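Local coordinates for TT1561 protein (Thermus thermophilus, PDB 1UF3) that is of unknown function but binds calcium ions and is probably a phosphoesterase of the calcineurin-like metallophosphoesterase superfamily, at residues V135-L140 with A173-T178; L109-G114 with K141-L146; T157-K162 with S199-P204; I117-E122 with Q167-V172; R6-T11 with P181-V186. One frame throughout, in Å; residues are numbered along the deposited sequence.

Contact 1. Residues V135-L140 with A173-T178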
# COMPACT_ATOMS: atom_id res chain seq x y z
N VAL A 135 25.00 -31.80 20.22
CA VAL A 135 24.19 -30.76 20.82
C VAL A 135 23.43 -30.03 19.72
O VAL A 135 22.24 -29.73 19.88
CB VAL A 135 25.04 -29.73 21.64
CG1 VAL A 135 24.18 -28.48 21.96
CG2 VAL A 135 25.48 -30.36 22.96
N ALA A 136 24.09 -29.77 18.60
CA ALA A 136 23.43 -29.08 17.49
C ALA A 136 22.28 -29.94 16.97
O ALA A 136 21.20 -29.42 16.67
CB ALA A 136 24.42 -28.79 16.36
N GLU A 137 22.52 -31.25 16.86
CA GLU A 137 21.51 -32.18 16.38
C GLU A 137 20.35 -32.26 17.38
O GLU A 137 19.18 -32.30 16.99
CB GLU A 137 22.11 -33.57 16.18
CG GLU A 137 21.08 -34.67 16.09
CD GLU A 137 21.73 -36.04 15.89
OE1 GLU A 137 21.05 -37.07 16.10
OE2 GLU A 137 22.93 -36.07 15.52
N TYR A 138 20.68 -32.28 18.67
CA TYR A 138 19.64 -32.33 19.68
C TYR A 138 18.75 -31.07 19.59
O TYR A 138 17.55 -31.16 19.81
CB TYR A 138 20.26 -32.44 21.09
CG TYR A 138 19.24 -32.71 22.18
CD1 TYR A 138 18.79 -34.01 22.44
CD2 TYR A 138 18.70 -31.66 22.94
CE1 TYR A 138 17.84 -34.27 23.41
CE2 TYR A 138 17.72 -31.91 23.93
CZ TYR A 138 17.30 -33.21 24.15
OH TYR A 138 16.37 -33.49 25.13
N ARG A 139 19.34 -29.92 19.27
CA ARG A 139 18.55 -28.69 19.17
C ARG A 139 17.59 -28.79 17.98
O ARG A 139 16.43 -28.41 18.08
CB ARG A 139 19.41 -27.44 18.93
CG ARG A 139 20.44 -27.08 19.99
CD ARG A 139 19.88 -27.10 21.40
NE ARG A 139 20.90 -26.69 22.36
CZ ARG A 139 20.79 -26.81 23.69
NH1 ARG A 139 19.69 -27.32 24.24
NH2 ARG A 139 21.78 -26.40 24.47
N LEU A 140 18.10 -29.28 16.86
CA LEU A 140 17.30 -29.36 15.65
C LEU A 140 16.25 -30.46 15.60
O LEU A 140 15.30 -30.36 14.82
CB LEU A 140 18.21 -29.47 14.44
CG LEU A 140 19.18 -28.29 14.33
CD1 LEU A 140 20.18 -28.56 13.21
CD2 LEU A 140 18.42 -26.97 14.08
N ALA A 173 27.05 -30.86 7.47
CA ALA A 173 26.57 -31.31 6.18
C ALA A 173 25.50 -32.37 6.44
O ALA A 173 24.47 -32.40 5.77
CB ALA A 173 27.72 -31.90 5.37
N HIS A 174 25.78 -33.22 7.43
CA HIS A 174 24.89 -34.31 7.81
C HIS A 174 23.54 -33.81 8.34
O HIS A 174 22.50 -34.41 8.06
CB HIS A 174 25.60 -35.21 8.84
CG HIS A 174 24.82 -36.43 9.22
ND1 HIS A 174 24.20 -36.57 10.44
CD2 HIS A 174 24.54 -37.56 8.52
CE1 HIS A 174 23.58 -37.73 10.49
NE2 HIS A 174 23.77 -38.35 9.33
N LEU A 175 23.55 -32.70 9.09
CA LEU A 175 22.32 -32.11 9.63
C LEU A 175 21.53 -31.55 8.46
O LEU A 175 20.31 -31.63 8.42
CB LEU A 175 22.64 -30.96 10.60
CG LEU A 175 23.48 -31.18 11.86
CD1 LEU A 175 23.88 -29.81 12.45
CD2 LEU A 175 22.71 -32.01 12.88
N ILE A 176 22.23 -30.94 7.52
CA ILE A 176 21.54 -30.39 6.37
C ILE A 176 20.92 -31.54 5.56
O ILE A 176 19.77 -31.43 5.12
CB ILE A 176 22.51 -29.58 5.51
CG1 ILE A 176 23.01 -28.39 6.33
CG2 ILE A 176 21.83 -29.14 4.23
CD1 ILE A 176 23.92 -27.46 5.59
N LYS A 177 21.65 -32.65 5.41
CA LYS A 177 21.12 -33.78 4.66
C LYS A 177 19.93 -34.42 5.37
O LYS A 177 19.00 -34.91 4.72
CB LYS A 177 22.21 -34.83 4.42
CG LYS A 177 23.26 -34.42 3.39
CD LYS A 177 24.31 -35.52 3.21
CE LYS A 177 25.39 -35.08 2.23
NZ LYS A 177 26.18 -36.25 1.71
N THR A 178 19.95 -34.41 6.70
CA THR A 178 18.85 -35.01 7.46
C THR A 178 17.57 -34.15 7.45
O THR A 178 16.47 -34.66 7.24
CB THR A 178 19.29 -35.24 8.92
OG1 THR A 178 20.49 -36.03 8.94
CG2 THR A 178 18.21 -35.98 9.70

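Contact 2. Residues L109-G114 with K141-L146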
# COMPACT_ATOMS: atom_id res chain seq x y z
N LEU A 109 9.90 -22.05 8.28
CA LEU A 109 10.25 -22.38 9.65
C LEU A 109 11.76 -22.01 9.74
O LEU A 109 12.61 -22.69 9.13
CB LEU A 109 10.02 -23.87 9.89
CG LEU A 109 10.40 -24.46 11.26
CD1 LEU A 109 9.76 -23.64 12.36
CD2 LEU A 109 9.96 -25.92 11.35
N VAL A 110 12.06 -20.92 10.46
CA VAL A 110 13.43 -20.44 10.62
C VAL A 110 14.04 -20.91 11.94
O VAL A 110 13.46 -20.75 13.01
CB VAL A 110 13.47 -18.90 10.55
CG1 VAL A 110 14.95 -18.39 10.58
CG2 VAL A 110 12.78 -18.44 9.28
N ALA A 111 15.21 -21.52 11.85
CA ALA A 111 15.87 -22.03 13.04
C ALA A 111 17.38 -21.97 12.87
O ALA A 111 17.90 -21.83 11.75
CB ALA A 111 15.46 -23.46 13.30
N GLY A 112 18.10 -22.10 13.98
CA GLY A 112 19.54 -22.07 13.88
C GLY A 112 20.31 -22.63 15.06
O GLY A 112 19.74 -22.98 16.11
N VAL A 113 21.61 -22.75 14.85
CA VAL A 113 22.53 -23.18 15.88
C VAL A 113 23.80 -22.36 15.58
O VAL A 113 24.49 -22.61 14.58
CB VAL A 113 22.82 -24.68 15.84
CG1 VAL A 113 23.80 -25.02 16.93
CG2 VAL A 113 21.54 -25.49 16.03
N GLY A 114 24.04 -21.36 16.42
CA GLY A 114 25.20 -20.50 16.27
C GLY A 114 26.42 -21.04 17.01
O GLY A 114 26.41 -22.18 17.47
N LYS A 141 16.36 -31.48 16.43
CA LYS A 141 15.38 -32.54 16.36
C LYS A 141 13.99 -32.07 16.82
O LYS A 141 12.99 -32.70 16.49
CB LYS A 141 15.80 -33.77 17.17
CG LYS A 141 15.67 -33.61 18.67
CD LYS A 141 15.73 -34.95 19.35
CE LYS A 141 15.61 -34.80 20.87
NZ LYS A 141 15.51 -36.11 21.56
N ALA A 142 13.93 -30.99 17.59
CA ALA A 142 12.64 -30.46 18.06
C ALA A 142 11.75 -30.08 16.88
O ALA A 142 10.55 -30.09 16.99
CB ALA A 142 12.85 -29.23 18.94
N LEU A 143 12.36 -29.75 15.75
CA LEU A 143 11.62 -29.32 14.59
C LEU A 143 10.77 -30.39 13.90
O LEU A 143 9.82 -30.05 13.18
CB LEU A 143 12.58 -28.70 13.58
CG LEU A 143 13.41 -27.50 14.06
CD1 LEU A 143 14.36 -27.07 12.94
CD2 LEU A 143 12.49 -26.34 14.44
N TRP A 144 11.12 -31.66 14.11
CA TRP A 144 10.38 -32.76 13.50
C TRP A 144 8.94 -32.79 13.98
O TRP A 144 8.09 -33.40 13.34
CB TRP A 144 11.04 -34.12 13.80
CG TRP A 144 12.41 -34.31 13.17
CD1 TRP A 144 13.58 -34.62 13.81
CD2 TRP A 144 12.73 -34.27 11.77
NE1 TRP A 144 14.60 -34.77 12.90
CE2 TRP A 144 14.11 -34.55 11.64
CE3 TRP A 144 11.98 -34.01 10.61
CZ2 TRP A 144 14.76 -34.59 10.40
CZ3 TRP A 144 12.62 -34.05 9.38
CH2 TRP A 144 14.00 -34.34 9.29
N GLU A 145 8.65 -32.13 15.11
CA GLU A 145 7.28 -32.11 15.62
C GLU A 145 6.44 -31.16 14.78
O GLU A 145 5.22 -31.28 14.72
CB GLU A 145 7.26 -31.64 17.09
CG GLU A 145 8.23 -32.36 18.02
CD GLU A 145 7.59 -33.43 18.90
OE1 GLU A 145 6.38 -33.73 18.75
OE2 GLU A 145 8.32 -33.98 19.76
N LEU A 146 7.10 -30.21 14.12
CA LEU A 146 6.41 -29.24 13.29
C LEU A 146 6.31 -29.79 11.87
O LEU A 146 7.32 -30.01 11.21
CB LEU A 146 7.17 -27.90 13.33
CG LEU A 146 7.50 -27.44 14.77
CD1 LEU A 146 8.03 -26.02 14.77
CD2 LEU A 146 6.23 -27.52 15.64

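Contact 3. Residues T157-K162 with S199-P204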
# COMPACT_ATOMS: atom_id res chain seq x y z
N THR A 157 29.02 -22.23 11.51
CA THR A 157 29.88 -23.26 10.96
C THR A 157 29.48 -23.75 9.57
O THR A 157 28.35 -24.16 9.35
CB THR A 157 29.89 -24.44 11.94
OG1 THR A 157 30.41 -23.98 13.20
CG2 THR A 157 30.73 -25.61 11.42
N MSE A 158 30.42 -23.69 8.63
CA MSE A 158 30.17 -24.13 7.25
C MSE A 158 30.14 -25.64 7.11
O MSE A 158 30.90 -26.35 7.77
CB MSE A 158 31.27 -23.62 6.32
CG MSE A 158 31.21 -22.18 5.98
SE MSE A 158 32.18 -21.92 4.32
CE MSE A 158 31.17 -23.13 3.20
N PRO A 159 29.27 -26.15 6.23
CA PRO A 159 29.21 -27.60 6.04
C PRO A 159 30.32 -28.03 5.06
O PRO A 159 30.81 -27.23 4.27
CB PRO A 159 27.83 -27.82 5.45
CG PRO A 159 27.67 -26.59 4.60
CD PRO A 159 28.17 -25.49 5.52
N TYR A 160 30.72 -29.29 5.14
CA TYR A 160 31.73 -29.80 4.23
C TYR A 160 31.06 -29.86 2.87
O TYR A 160 29.95 -30.41 2.76
CB TYR A 160 32.13 -31.20 4.63
CG TYR A 160 32.85 -31.91 3.52
CD1 TYR A 160 34.21 -31.68 3.30
CD2 TYR A 160 32.19 -32.82 2.69
CE1 TYR A 160 34.90 -32.34 2.28
CE2 TYR A 160 32.86 -33.48 1.66
CZ TYR A 160 34.23 -33.24 1.47
OH TYR A 160 34.93 -33.89 0.47
N HIS A 161 31.71 -29.31 1.86
CA HIS A 161 31.17 -29.28 0.50
C HIS A 161 32.33 -29.02 -0.46
O HIS A 161 32.97 -27.97 -0.40
CB HIS A 161 30.14 -28.14 0.36
CG HIS A 161 29.39 -28.15 -0.94
ND1 HIS A 161 29.95 -27.77 -2.13
CD2 HIS A 161 28.12 -28.53 -1.23
CE1 HIS A 161 29.07 -27.91 -3.10
NE2 HIS A 161 27.95 -28.37 -2.58
N LYS A 162 32.59 -29.98 -1.34
CA LYS A 162 33.68 -29.87 -2.29
C LYS A 162 33.65 -28.56 -3.07
O LYS A 162 34.68 -28.06 -3.53
CB LYS A 162 33.67 -31.07 -3.25
CG LYS A 162 33.89 -32.41 -2.54
CD LYS A 162 34.42 -33.49 -3.49
CE LYS A 162 34.73 -34.79 -2.74
NZ LYS A 162 35.35 -35.83 -3.62
N SER A 199 19.12 -28.83 -0.75
CA SER A 199 19.30 -27.61 0.05
C SER A 199 20.20 -26.56 -0.59
O SER A 199 21.28 -26.88 -1.06
CB SER A 199 19.91 -27.94 1.42
OG SER A 199 19.24 -28.99 2.10
N TRP A 200 19.75 -25.31 -0.60
CA TRP A 200 20.51 -24.20 -1.14
C TRP A 200 21.37 -23.63 0.00
O TRP A 200 20.85 -23.11 0.99
CB TRP A 200 19.56 -23.12 -1.67
CG TRP A 200 20.22 -21.92 -2.33
CD1 TRP A 200 21.34 -21.93 -3.11
CD2 TRP A 200 19.72 -20.57 -2.36
NE1 TRP A 200 21.57 -20.69 -3.63
CE2 TRP A 200 20.59 -19.83 -3.19
CE3 TRP A 200 18.62 -19.93 -1.79
CZ2 TRP A 200 20.40 -18.48 -3.45
CZ3 TRP A 200 18.42 -18.56 -2.06
CH2 TRP A 200 19.31 -17.85 -2.88
N VAL A 201 22.69 -23.77 -0.11
CA VAL A 201 23.59 -23.27 0.92
C VAL A 201 24.24 -21.99 0.44
O VAL A 201 24.90 -21.96 -0.61
CB VAL A 201 24.68 -24.28 1.27
CG1 VAL A 201 25.59 -23.72 2.36
CG2 VAL A 201 24.05 -25.57 1.72
N VAL A 202 24.03 -20.94 1.22
CA VAL A 202 24.52 -19.62 0.89
C VAL A 202 25.50 -19.03 1.91
O VAL A 202 25.28 -19.11 3.12
CB VAL A 202 23.34 -18.60 0.75
CG1 VAL A 202 23.89 -17.18 0.50
CG2 VAL A 202 22.38 -19.05 -0.40
N VAL A 203 26.58 -18.47 1.38
CA VAL A 203 27.59 -17.77 2.17
C VAL A 203 27.24 -16.37 1.71
O VAL A 203 27.57 -15.96 0.60
CB VAL A 203 29.03 -18.19 1.73
CG1 VAL A 203 30.05 -17.28 2.35
CG2 VAL A 203 29.29 -19.63 2.16
N PRO A 204 26.50 -15.63 2.55
CA PRO A 204 26.10 -14.27 2.19
C PRO A 204 27.18 -13.22 2.13
O PRO A 204 26.98 -12.17 1.54
CB PRO A 204 25.02 -13.96 3.22
CG PRO A 204 25.53 -14.66 4.43
CD PRO A 204 25.95 -16.01 3.86

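Contact 4. Residues I117-E122 with Q167-V172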
# COMPACT_ATOMS: atom_id res chain seq x y z
N ILE A 117 30.22 -25.21 15.73
CA ILE A 117 29.74 -26.57 15.93
C ILE A 117 30.97 -27.46 15.68
O ILE A 117 31.37 -27.68 14.54
CB ILE A 117 28.61 -26.98 14.96
CG1 ILE A 117 27.35 -26.14 15.20
CG2 ILE A 117 28.25 -28.44 15.20
CD1 ILE A 117 26.27 -26.25 14.08
N ALA A 118 31.56 -27.96 16.77
CA ALA A 118 32.74 -28.83 16.70
C ALA A 118 32.29 -30.27 16.54
O ALA A 118 31.17 -30.63 16.95
CB ALA A 118 33.57 -28.67 17.97
N ASP A 119 33.14 -31.11 15.96
CA ASP A 119 32.77 -32.51 15.76
C ASP A 119 32.47 -33.15 17.11
O ASP A 119 31.48 -33.87 17.27
CB ASP A 119 33.88 -33.30 15.05
CG ASP A 119 34.30 -32.66 13.72
OD1 ASP A 119 33.48 -31.92 13.13
OD2 ASP A 119 35.44 -32.92 13.26
N GLU A 120 33.34 -32.86 18.08
CA GLU A 120 33.21 -33.42 19.41
C GLU A 120 33.63 -32.42 20.46
O GLU A 120 33.67 -31.22 20.22
CB GLU A 120 34.09 -34.67 19.54
CG GLU A 120 33.42 -35.98 19.22
CD GLU A 120 34.37 -37.17 19.34
OE1 GLU A 120 35.27 -37.31 18.47
OE2 GLU A 120 34.22 -37.94 20.32
N GLY A 121 33.97 -32.94 21.64
CA GLY A 121 34.43 -32.09 22.71
C GLY A 121 33.37 -31.71 23.73
O GLY A 121 32.25 -32.24 23.75
N GLU A 122 33.74 -30.76 24.58
CA GLU A 122 32.86 -30.26 25.62
C GLU A 122 32.24 -28.94 25.22
O GLU A 122 32.89 -28.09 24.60
CB GLU A 122 33.62 -30.07 26.93
CG GLU A 122 33.87 -31.36 27.65
CD GLU A 122 32.59 -32.00 28.07
OE1 GLU A 122 32.47 -33.24 27.95
OE2 GLU A 122 31.69 -31.26 28.52
N GLN A 167 37.21 -28.15 3.71
CA GLN A 167 37.57 -28.33 5.12
C GLN A 167 36.38 -28.04 6.04
O GLN A 167 36.54 -27.81 7.25
CB GLN A 167 38.76 -27.43 5.50
CG GLN A 167 40.03 -27.65 4.66
CD GLN A 167 40.48 -29.12 4.60
OE1 GLN A 167 40.75 -29.74 5.63
NE2 GLN A 167 40.54 -29.67 3.40
N GLY A 168 35.18 -28.05 5.47
CA GLY A 168 33.98 -27.78 6.24
C GLY A 168 33.59 -28.96 7.11
O GLY A 168 34.17 -30.04 7.03
N SER A 169 32.57 -28.77 7.94
CA SER A 169 32.12 -29.82 8.84
C SER A 169 31.23 -30.87 8.17
O SER A 169 30.27 -30.53 7.49
CB SER A 169 31.38 -29.21 10.03
OG SER A 169 30.62 -30.19 10.71
N HIS A 170 31.57 -32.14 8.37
CA HIS A 170 30.77 -33.24 7.83
C HIS A 170 29.50 -33.39 8.67
O HIS A 170 28.44 -33.81 8.17
CB HIS A 170 31.58 -34.54 7.86
CG HIS A 170 32.71 -34.57 6.87
ND1 HIS A 170 32.54 -35.00 5.57
CD2 HIS A 170 33.99 -34.16 6.96
CE1 HIS A 170 33.67 -34.85 4.91
NE2 HIS A 170 34.57 -34.34 5.73
N GLU A 171 29.59 -33.06 9.95
CA GLU A 171 28.42 -33.16 10.81
C GLU A 171 27.36 -32.15 10.39
O GLU A 171 26.16 -32.47 10.33
CB GLU A 171 28.80 -32.91 12.27
CG GLU A 171 28.89 -34.16 13.11
CD GLU A 171 30.13 -34.93 12.81
OE1 GLU A 171 31.12 -34.28 12.41
OE2 GLU A 171 30.12 -36.17 13.00
N VAL A 172 27.78 -30.93 10.12
CA VAL A 172 26.84 -29.91 9.70
C VAL A 172 26.22 -30.32 8.36
O VAL A 172 25.02 -30.16 8.15
CB VAL A 172 27.52 -28.54 9.59
CG1 VAL A 172 26.59 -27.55 8.93
CG2 VAL A 172 27.90 -28.05 10.99
O HOH W 1 31.71 -30.10 13.20
O HOH W 2 31.30 -36.03 15.53

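Contact 5. Residues R6-T11 with P181-V186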
# COMPACT_ATOMS: atom_id res chain seq x y z
N ARG A 6 10.13 -13.23 0.10
CA ARG A 6 10.72 -13.73 -1.14
C ARG A 6 12.21 -13.36 -1.19
O ARG A 6 13.03 -14.17 -1.60
CB ARG A 6 10.03 -13.16 -2.39
CG ARG A 6 10.71 -13.66 -3.69
CD ARG A 6 9.90 -13.41 -4.99
NE ARG A 6 10.73 -13.71 -6.16
CZ ARG A 6 10.49 -13.29 -7.40
NH1 ARG A 6 9.43 -12.55 -7.68
NH2 ARG A 6 11.37 -13.58 -8.37
N TYR A 7 12.53 -12.13 -0.78
CA TYR A 7 13.90 -11.64 -0.79
C TYR A 7 14.44 -11.45 0.61
O TYR A 7 13.78 -10.87 1.47
CB TYR A 7 13.98 -10.32 -1.55
CG TYR A 7 13.55 -10.47 -2.97
CD1 TYR A 7 12.21 -10.29 -3.35
CD2 TYR A 7 14.47 -10.89 -3.94
CE1 TYR A 7 11.80 -10.53 -4.65
CE2 TYR A 7 14.06 -11.15 -5.25
CZ TYR A 7 12.72 -10.97 -5.59
OH TYR A 7 12.32 -11.28 -6.87
N ILE A 8 15.64 -11.97 0.84
CA ILE A 8 16.27 -11.87 2.14
C ILE A 8 17.61 -11.17 2.04
O ILE A 8 18.48 -11.58 1.24
CB ILE A 8 16.50 -13.24 2.73
CG1 ILE A 8 15.17 -13.98 2.91
CG2 ILE A 8 17.22 -13.13 4.03
CD1 ILE A 8 15.41 -15.45 3.16
N LEU A 9 17.78 -10.10 2.83
CA LEU A 9 19.04 -9.36 2.90
C LEU A 9 19.86 -10.13 3.95
O LEU A 9 19.42 -10.34 5.09
CB LEU A 9 18.77 -7.92 3.35
CG LEU A 9 19.95 -6.95 3.41
CD1 LEU A 9 20.59 -6.85 2.04
CD2 LEU A 9 19.45 -5.57 3.88
N ALA A 10 21.05 -10.58 3.55
CA ALA A 10 21.89 -11.38 4.43
C ALA A 10 23.38 -11.02 4.47
O ALA A 10 23.91 -10.45 3.53
CB ALA A 10 21.74 -12.85 4.05
N THR A 11 24.02 -11.38 5.57
CA THR A 11 25.44 -11.11 5.78
C THR A 11 25.85 -11.84 7.04
O THR A 11 24.99 -12.37 7.79
CB THR A 11 25.71 -9.60 5.97
OG1 THR A 11 27.12 -9.37 5.92
CG2 THR A 11 25.20 -9.12 7.33
N PRO A 181 16.72 -28.73 4.64
CA PRO A 181 16.20 -27.36 4.62
C PRO A 181 16.24 -26.80 3.23
O PRO A 181 17.05 -27.22 2.40
CB PRO A 181 17.14 -26.61 5.55
CG PRO A 181 18.46 -27.41 5.43
CD PRO A 181 17.94 -28.83 5.46
N LEU A 182 15.37 -25.83 3.00
CA LEU A 182 15.28 -25.15 1.75
C LEU A 182 16.46 -24.21 1.55
O LEU A 182 17.01 -24.12 0.45
CB LEU A 182 14.00 -24.34 1.71
CG LEU A 182 13.84 -23.50 0.47
CD1 LEU A 182 13.53 -24.44 -0.68
CD2 LEU A 182 12.69 -22.49 0.65
N LEU A 183 16.82 -23.48 2.60
CA LEU A 183 17.95 -22.55 2.56
C LEU A 183 18.78 -22.72 3.82
O LEU A 183 18.25 -23.00 4.90
CB LEU A 183 17.47 -21.10 2.45
CG LEU A 183 18.45 -19.99 2.88
CD1 LEU A 183 19.64 -19.89 1.89
CD2 LEU A 183 17.71 -18.66 2.97
N VAL A 184 20.09 -22.61 3.66
CA VAL A 184 21.02 -22.71 4.78
C VAL A 184 21.96 -21.52 4.60
O VAL A 184 22.58 -21.35 3.53
CB VAL A 184 21.87 -24.02 4.73
CG1 VAL A 184 22.84 -24.07 5.93
CG2 VAL A 184 20.96 -25.23 4.75
N LEU A 185 22.02 -20.67 5.61
CA LEU A 185 22.92 -19.51 5.55
C LEU A 185 24.10 -19.78 6.50
O LEU A 185 23.90 -20.21 7.64
CB LEU A 185 22.18 -18.23 5.97
CG LEU A 185 21.35 -17.52 4.89
CD1 LEU A 185 20.47 -16.45 5.53
CD2 LEU A 185 22.28 -16.87 3.88
N VAL A 186 25.33 -19.55 6.04
CA VAL A 186 26.48 -19.77 6.93
C VAL A 186 27.45 -18.59 6.87
O VAL A 186 27.44 -17.79 5.94
CB VAL A 186 27.26 -21.09 6.56
CG1 VAL A 186 26.39 -22.31 6.78
CG2 VAL A 186 27.76 -21.02 5.11

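Contact 1. Residues V135-L140 with A173-T178
The helical segments 135-140 and 173-178 run nearly parallel, their axes 10.8 Å apart and crossing at -20°, with E137 and L175 closest along the backbones, 6.8 Å between CA atoms. L175 is the one side chain that bridges the gap. Its chi1 of -60° aims CG at the other helix, and the branch there gives its two methyls different neighbours. CD1 fits between residues one turn apart, 4.1 Å from A136 CB and 4.0 Å from L140 CD1; L140 meets it at about a right angle. CD2 reaches E137 instead, 3.7 Å from CB, using the aliphatic root of a glutamate whose chain is extended beyond CG. Both helices lie against the strand layer of the metallophosphoesterase fold: A136 and L140 rest on V113, while L140, L175 and I176 share F155. With an alanine here, A136, L140 and the base of E137 would probably lose their common partner, and a gap would open between the helices above F155. Within 173-178, T178 OG1 donates to H174 O at 2.7 Å, from the opposite face of that carbonyl to T178 N. Away from L175, the Y138 hydroxyl is hydrogen-bonded to N96 and E88 of a second subunit.

Contact 2. Residues L109-G114 with K141-L146
L109 and A111 of one strand, L143 of a short 3-10 segment and L146 just after it make a small, wholly apolar and buried contact, which seats the connection after helix 133-140 on the sheet. The two strand residues are two apart and point the same way, toward the turn; A111 and L143 mark the nearest backbone approach, 8.6 Å between CA atoms. L143 sits across both of them. Its CD1 touches A111 CB at 3.8 Å, and its CD2 meets L109 CD2 at 4.0 Å. L109 in turn forks around the end of L146: with chi1 at 176° its branch leans toward the turn, CD1 lying 3.8 Å and CD2 3.9 Å from L146 CD1, and the two side chains cross at about a right angle. A backbone bond from L146 N to L143 O, 2.9 Å long, closes the turn and brings both leucines to the same side, whereas W144 points outward and stacks on H179. Beyond this cluster L146 packs on L146 of a second subunit. Strand 108-118 is flanked here by strands 101-104 and 151-155: F101 and F103 from the first lie against L109, F153 from the second touches L143, and helix 133-140 continues the cover over V113.

Contact 3. Residues T157-K162 with S199-P204
P159 turns the CG corner of its ring to V201, whereas the rings of W200 and Y160 lie outside the junction. The W200 ring has V202 CG2 over the centre of one face, 3.4 Å above the plane, and meets the H193 ring with the planes at about 85°. Y160, on the far side, stacks on H170. Between these flanks the contact itself consists of two apolar touches. P159 and V201 come tip to tip, CG to CG1 at 4.2 Å; V201 CG1 stands anti to the backbone N (chi1 -180°), and this places it opposite the proline. One residue back, M158, a selenomethionine, leaves the backbone alongside the gap, and a bend at its last torsion (chi3 58°) turns the CE methyl to within 4.1 Å of V203 CG2, the two side chains crossing at about a right angle. The backbones stay well apart, with CA atoms 8.5 Å from each other for M158 and V203, and 8.7 Å for P159 and V201, a spacing bridged by side chains alone. H161 also points toward the strand, and its NE2 is hydrogen-bonded to M195 O on the adjoining hairpin strand. This is structural packing away from the calcium sites: the irregular loop after strand 151-155 lies over the face of strand 199-203. That strand runs between 183-186 and 192-196, V186 joining M158 and V203 from one neighbour and L196 flanking V201 from the other, while V172 and I176 of helix 170-179 back P159 from behind.

Contact 4. Residues I117-E122 with Q167-V172
I117, next to last in its strand, sends CD1 to V172 CG2 at 3.9 Å, the buried anchor of the contact. Its carbonyl O accepts from a water that also donates to D119 OD1, 2.5 Å away, and lies 2.7 Å from S169 OG; one solvent molecule thus ties the strand end to the start of the helix. At D119 the chain turns, and its carboxylate meets that of E171 at about a right angle of side chains, OD1 to OE1 3.4 Å with the planes 47° apart. Two like charges this close probably raise each other's proton affinity, although the nearby start of helix 170-179 would offset some of the cost. A second water donates to D119 O and, weakly, to E171 OE2. S169 has its hydroxyl anti to the backbone N (chi1 164°), where it accepts from V172 N at 3.0 Å in a nearly straight bond of 169°. An alanine in its place is likely to leave V172 N without this acceptor and the bridging water without one of its partners. The bond is that of a serine N-cap, here at the start of helix 170-179, which packs beside the end of strand 108-118 in the alpha/beta metallophosphoesterase fold.

Contact 5. Residues R6-T11 with P181-V186
The two facing sheets of the metallophosphoesterase core meet here, strand 7-12 of one layer against strand 183-186 of the other, and I8, A10, L183 and L185 meet between them. The strands run in roughly the same direction, A10 and L185 coming closest at 8.3 Å between CA atoms. I8 and L183 reach toward each other tip to tip, CD1 to CD2 at 4.0 Å. The isoleucine extends its long branch for this: CG1 is anti to the carbonyl carbon (chi1 -60°), and chi2 near 166° carries CD1 outward. On the other strand, chi1 of 159° sends the L183 branch to the isoleucine tip. Two residues on, the roles differ. A10 is short, and L185 comes the greater part of the way, setting both methyls astride A10 CB, with CD1 and CD2 each 4.1 Å from it. The small alanine and the longer leucine thus match across the interface. At the start of the strand the backbone N atoms of R6 and Y7 are hydrogen-bonded to D34, which binds a calcium ion; the side chain of I8 lies about 6 Å from that of D34. The R6 guanidinium has one face over Y7 CZ, and its NH2 forms a salt bridge to D216. Around the four apolar side chains, A37 of strand 35-39 and L215 of strand 211-216 flank them in the first sheet, and V202 of strand 199-203 lies beside both leucines in the second.

Contacts 1 to 4 lie on or against the sheet that contains strands 108-118, 151-155, 183-186 and 199-203, and contact 5 joins it to the other sheet. Contacts 1 and 2, with centres 9 Å apart, share V113 as a meeting point: it touches A136, R139 and L140. A136 CB also reaches I117 CD1 at 3.9 Å, passing from contact 1 to contact 4. T157 OG1 is hydrogen-bonded to I117 N, linking contacts 3 and 4, while V184 pairs by backbone bonds with W200 and V202, linking contacts 3 and 5. From side chain to nearest bound calcium ion the distance is about 10 Å for I8 of contact 5, about 12 Å for A136 and about 13 Å for I117.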